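Local coordinates for protein major allergen Dau c 1 (Daucus carota, PDB 2WQL) that is a carrot allergen and pathogenesis-related plant-defence protein of the Bet v 1 family that probably binds small ligands, perhaps abscisic acid, in an internal pocket, at residues 53-58 and 66-71. The protein carries 4 engineered substitutions. Residues are numbered along the deposited sequence; the frame is centred on the assembly and turned at random.
Engineered in segment 66-71: Thr66 (natural residue Ser).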
ATOM      1  N   VAL A  53      14.917  30.310  16.011  1.00 22.15           N
ATOM      2  CA  VAL A  53      15.830  29.362  16.626  1.00 22.12           C
ATOM      3  C   VAL A  53      15.267  28.967  17.995  1.00 22.40           C
ATOM      4  O   VAL A  53      14.957  29.809  18.821  1.00 22.41           O
ATOM      5  CB  VAL A  53      17.252  29.967  16.794  1.00 22.06           C
ATOM      6  CG1 VAL A  53      18.135  29.027  17.571  1.00 21.62           C
ATOM      7  CG2 VAL A  53      17.886  30.290  15.445  1.00 21.04           C
ATOM      8  N   ARG A  54      15.134  27.676  18.228  1.00 23.04           N
ATOM      9  CA  ARG A  54      14.658  27.161  19.510  1.00 23.61           C
ATOM     10  C   ARG A  54      15.750  26.391  20.233  1.00 23.70           C
ATOM     11  O   ARG A  54      16.322  25.457  19.678  1.00 23.52           O
ATOM     12  CB  ARG A  54      13.473  26.227  19.295  1.00 24.00           C
ATOM     13  CG  ARG A  54      12.212  26.912  18.794  1.00 24.78           C
ATOM     14  CD  ARG A  54      11.059  25.926  18.670  1.00 25.48           C
ATOM     15  NE  ARG A  54       9.812  26.637  18.417  1.00 26.73           N
ATOM     16  CZ  ARG A  54       9.369  27.006  17.219  1.00 26.80           C
ATOM     17  NH1 ARG A  54      10.051  26.721  16.128  1.00 25.84           N
ATOM     18  NH2 ARG A  54       8.227  27.668  17.108  1.00 27.66           N
ATOM     19  N   ILE A  55      16.032  26.782  21.469  1.00 24.06           N
ATOM     20  CA  ILE A  55      16.961  26.046  22.327  1.00 24.60           C
ATOM     21  C   ILE A  55      16.148  25.156  23.279  1.00 24.98           C
ATOM     22  O   ILE A  55      15.491  25.649  24.187  1.00 24.93           O
ATOM     23  CB  ILE A  55      17.883  26.992  23.124  1.00 24.73           C
ATOM     24  CG1 ILE A  55      18.649  27.925  22.164  1.00 25.46           C
ATOM     25  CG2 ILE A  55      18.876  26.197  23.983  1.00 24.12           C
ATOM     26  CD1 ILE A  55      19.464  29.052  22.843  1.00 25.26           C
ATOM     27  N   ILE A  56      16.179  23.848  23.040  1.00 25.36           N
ATOM     28  CA  ILE A  56      15.351  22.897  23.775  1.00 25.84           C
ATOM     29  C   ILE A  56      16.190  22.074  24.767  1.00 26.49           C
ATOM     30  O   ILE A  56      17.302  21.638  24.453  1.00 26.98           O
ATOM     31  CB  ILE A  56      14.617  21.960  22.808  1.00 25.62           C
ATOM     32  CG1 ILE A  56      13.673  22.775  21.915  1.00 25.66           C
ATOM     33  CG2 ILE A  56      13.843  20.918  23.564  1.00 25.49           C
ATOM     34  CD1 ILE A  56      13.263  22.054  20.632  1.00 25.11           C
ATOM     35  N   THR A  57      15.646  21.878  25.967  1.00 26.85           N
ATOM     36  CA  THR A  57      16.310  21.112  27.020  1.00 27.07           C
ATOM     37  C   THR A  57      15.350  20.062  27.566  1.00 27.24           C
ATOM     38  O   THR A  57      14.240  20.393  27.975  1.00 27.27           O
ATOM     39  CB  THR A  57      16.756  22.027  28.177  1.00 27.17           C
ATOM     40  OG1 THR A  57      17.513  23.125  27.658  1.00 27.20           O
ATOM     41  CG2 THR A  57      17.622  21.271  29.161  1.00 26.87           C
ATOM     42  N   LEU A  58      15.779  18.801  27.549  1.00 27.46           N
ATOM     43  CA  LEU A  58      14.987  17.691  28.082  1.00 27.74           C
ATOM     44  C   LEU A  58      15.448  17.364  29.504  1.00 27.80           C
ATOM     45  O   LEU A  58      16.507  17.819  29.933  1.00 27.71           O
ATOM     46  CB  LEU A  58      15.107  16.459  27.182  1.00 27.89           C
ATOM     47  CG  LEU A  58      14.441  16.587  25.811  1.00 28.61           C
ATOM     48  CD1 LEU A  58      15.278  17.494  24.938  1.00 28.95           C
ATOM     49  CD2 LEU A  58      14.269  15.216  25.156  1.00 29.08           C
ATOM     50  N   THR A  66      19.950  18.030  25.261  1.00 27.37           N
ATOM     51  CA  THR A  66      19.881  19.372  24.646  1.00 26.92           C
ATOM     52  C   THR A  66      19.883  19.326  23.125  1.00 26.67           C
ATOM     53  O   THR A  66      20.646  18.551  22.525  1.00 26.54           O
ATOM     54  CB  THR A  66      21.088  20.266  25.043  1.00 26.81           C
ATOM     55  OG1 THR A  66      22.304  19.607  24.671  1.00 26.87           O
ATOM     56  CG2 THR A  66      21.122  20.557  26.536  1.00 26.32           C
ATOM     57  N   MET A  67      19.037  20.157  22.508  1.00 26.37           N
ATOM     58  CA  MET A  67      19.085  20.378  21.050  1.00 26.22           C
ATOM     59  C   MET A  67      18.660  21.794  20.675  1.00 25.41           C
ATOM     60  O   MET A  67      17.747  22.352  21.281  1.00 25.26           O
ATOM     61  CB  MET A  67      18.244  19.355  20.294  1.00 26.56           C
ATOM     62  CG  MET A  67      16.769  19.508  20.449  1.00 28.73           C
ATOM     63  SD  MET A  67      15.930  18.068  19.736  1.00 34.01           S
ATOM     64  CE  MET A  67      15.457  17.174  21.227  1.00 31.60           C
ATOM     65  N   THR A  68      19.358  22.357  19.688  1.00 24.61           N
ATOM     66  CA  THR A  68      19.089  23.682  19.161  1.00 24.06           C
ATOM     67  C   THR A  68      18.635  23.505  17.733  1.00 23.89           C
ATOM     68  O   THR A  68      19.366  22.939  16.925  1.00 24.07           O
ATOM     69  CB  THR A  68      20.357  24.554  19.181  1.00 24.17           C
ATOM     70  OG1 THR A  68      20.813  24.696  20.529  1.00 23.91           O
ATOM     71  CG2 THR A  68      20.105  25.939  18.587  1.00 23.54           C
ATOM     72  N   VAL A  69      17.436  23.997  17.419  1.00 23.69           N
ATOM     73  CA  VAL A  69      16.812  23.779  16.110  1.00 23.29           C
ATOM     74  C   VAL A  69      16.458  25.100  15.438  1.00 23.05           C
ATOM     75  O   VAL A  69      15.745  25.907  16.010  1.00 22.66           O
ATOM     76  CB  VAL A  69      15.533  22.939  16.261  1.00 23.26           C
ATOM     77  CG1 VAL A  69      14.871  22.680  14.900  1.00 22.20           C
ATOM     78  CG2 VAL A  69      15.861  21.643  16.970  1.00 23.29           C
ATOM     79  N   ARG A  70      16.946  25.287  14.215  1.00 22.94           N
ATOM     80  CA  ARG A  70      16.669  26.481  13.425  1.00 23.09           C
ATOM     81  C   ARG A  70      15.572  26.171  12.425  1.00 23.10           C
ATOM     82  O   ARG A  70      15.600  25.120  11.806  1.00 23.30           O
ATOM     83  CB  ARG A  70      17.926  26.917  12.684  1.00 23.12           C
ATOM     84  CG  ARG A  70      17.756  28.109  11.763  1.00 24.00           C
ATOM     85  CD  ARG A  70      19.058  28.438  11.055  1.00 24.34           C
ATOM     86  NE  ARG A  70      19.413  27.379  10.115  1.00 24.85           N
ATOM     87  CZ  ARG A  70      20.635  26.899   9.924  1.00 24.66           C
ATOM     88  NH1 ARG A  70      21.664  27.356  10.607  1.00 25.07           N
ATOM     89  NH2 ARG A  70      20.824  25.933   9.047  1.00 24.39           N
ATOM     90  N   THR A  71      14.609  27.078  12.271  1.00 23.06           N
ATOM     91  CA  THR A  71      13.609  26.973  11.212  1.00 23.05           C
ATOM     92  C   THR A  71      14.166  27.630   9.950  1.00 23.08           C
ATOM     93  O   THR A  71      14.488  28.808   9.983  1.00 22.54           O
ATOM     94  CB  THR A  71      12.296  27.716  11.578  1.00 23.35           C
ATOM     95  OG1 THR A  71      11.757  27.218  12.813  1.00 23.17           O
ATOM     96  CG2 THR A  71      11.244  27.569  10.451  1.00 22.80           C
TER
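Ile56 and Met67 face each other in a hydrogen-bonded pair of two antiparallel strands. Ile56 N donates a hydrogen bond to Met67 O at 2.8 Å, and Met67 N donates one to Ile56 O. Arg54 and Val69 form the next such pair, with Arg54 N to Val69 O at 2.9 Å and 175° at the hydrogen. Both pairs put their side chains on the inner, concave face of the sheet.

Met67 can be followed outward. Its CB bears CG between the backbone N and the carbonyl carbon (chi1 71°). CG packs beside CB of Ile56 at 4.0 Å. The chain then leaves Ile56 for Leu58, extended to SD and bent at chi3. The terminal methyls CE of Met67 and CD1 of Leu58 touch at 3.7 Å where the side chains cross at an angle. Ile90 touches Met67 from a loop.

Arg54 extends from CG to NE. Its NH1 is 3.8 Å from Thr71 OG1, at the edge of the guanidinium, too far for a hydrogen bond. The firm partners are elsewhere: Arg54 NH2 makes a salt bridge with Asp28, and Thr71 OG1 is hydrogen-bonded to Tyr81 OH.

On the other face, the methyls Val53 CG1 and Thr68 CG2 touch at 3.8 Å. Engineered Thr66 pairs with Thr57 there more loosely, and its OG1 is hydrogen-bonded to Asp89 N.

The two strands form a beta hairpin between strands 41-45 and 80-87. Val69 lines the P4C pocket, which in the Bet v 1 fold lies between the concave face of the curved sheet and the long C-terminal helix, here 130-153.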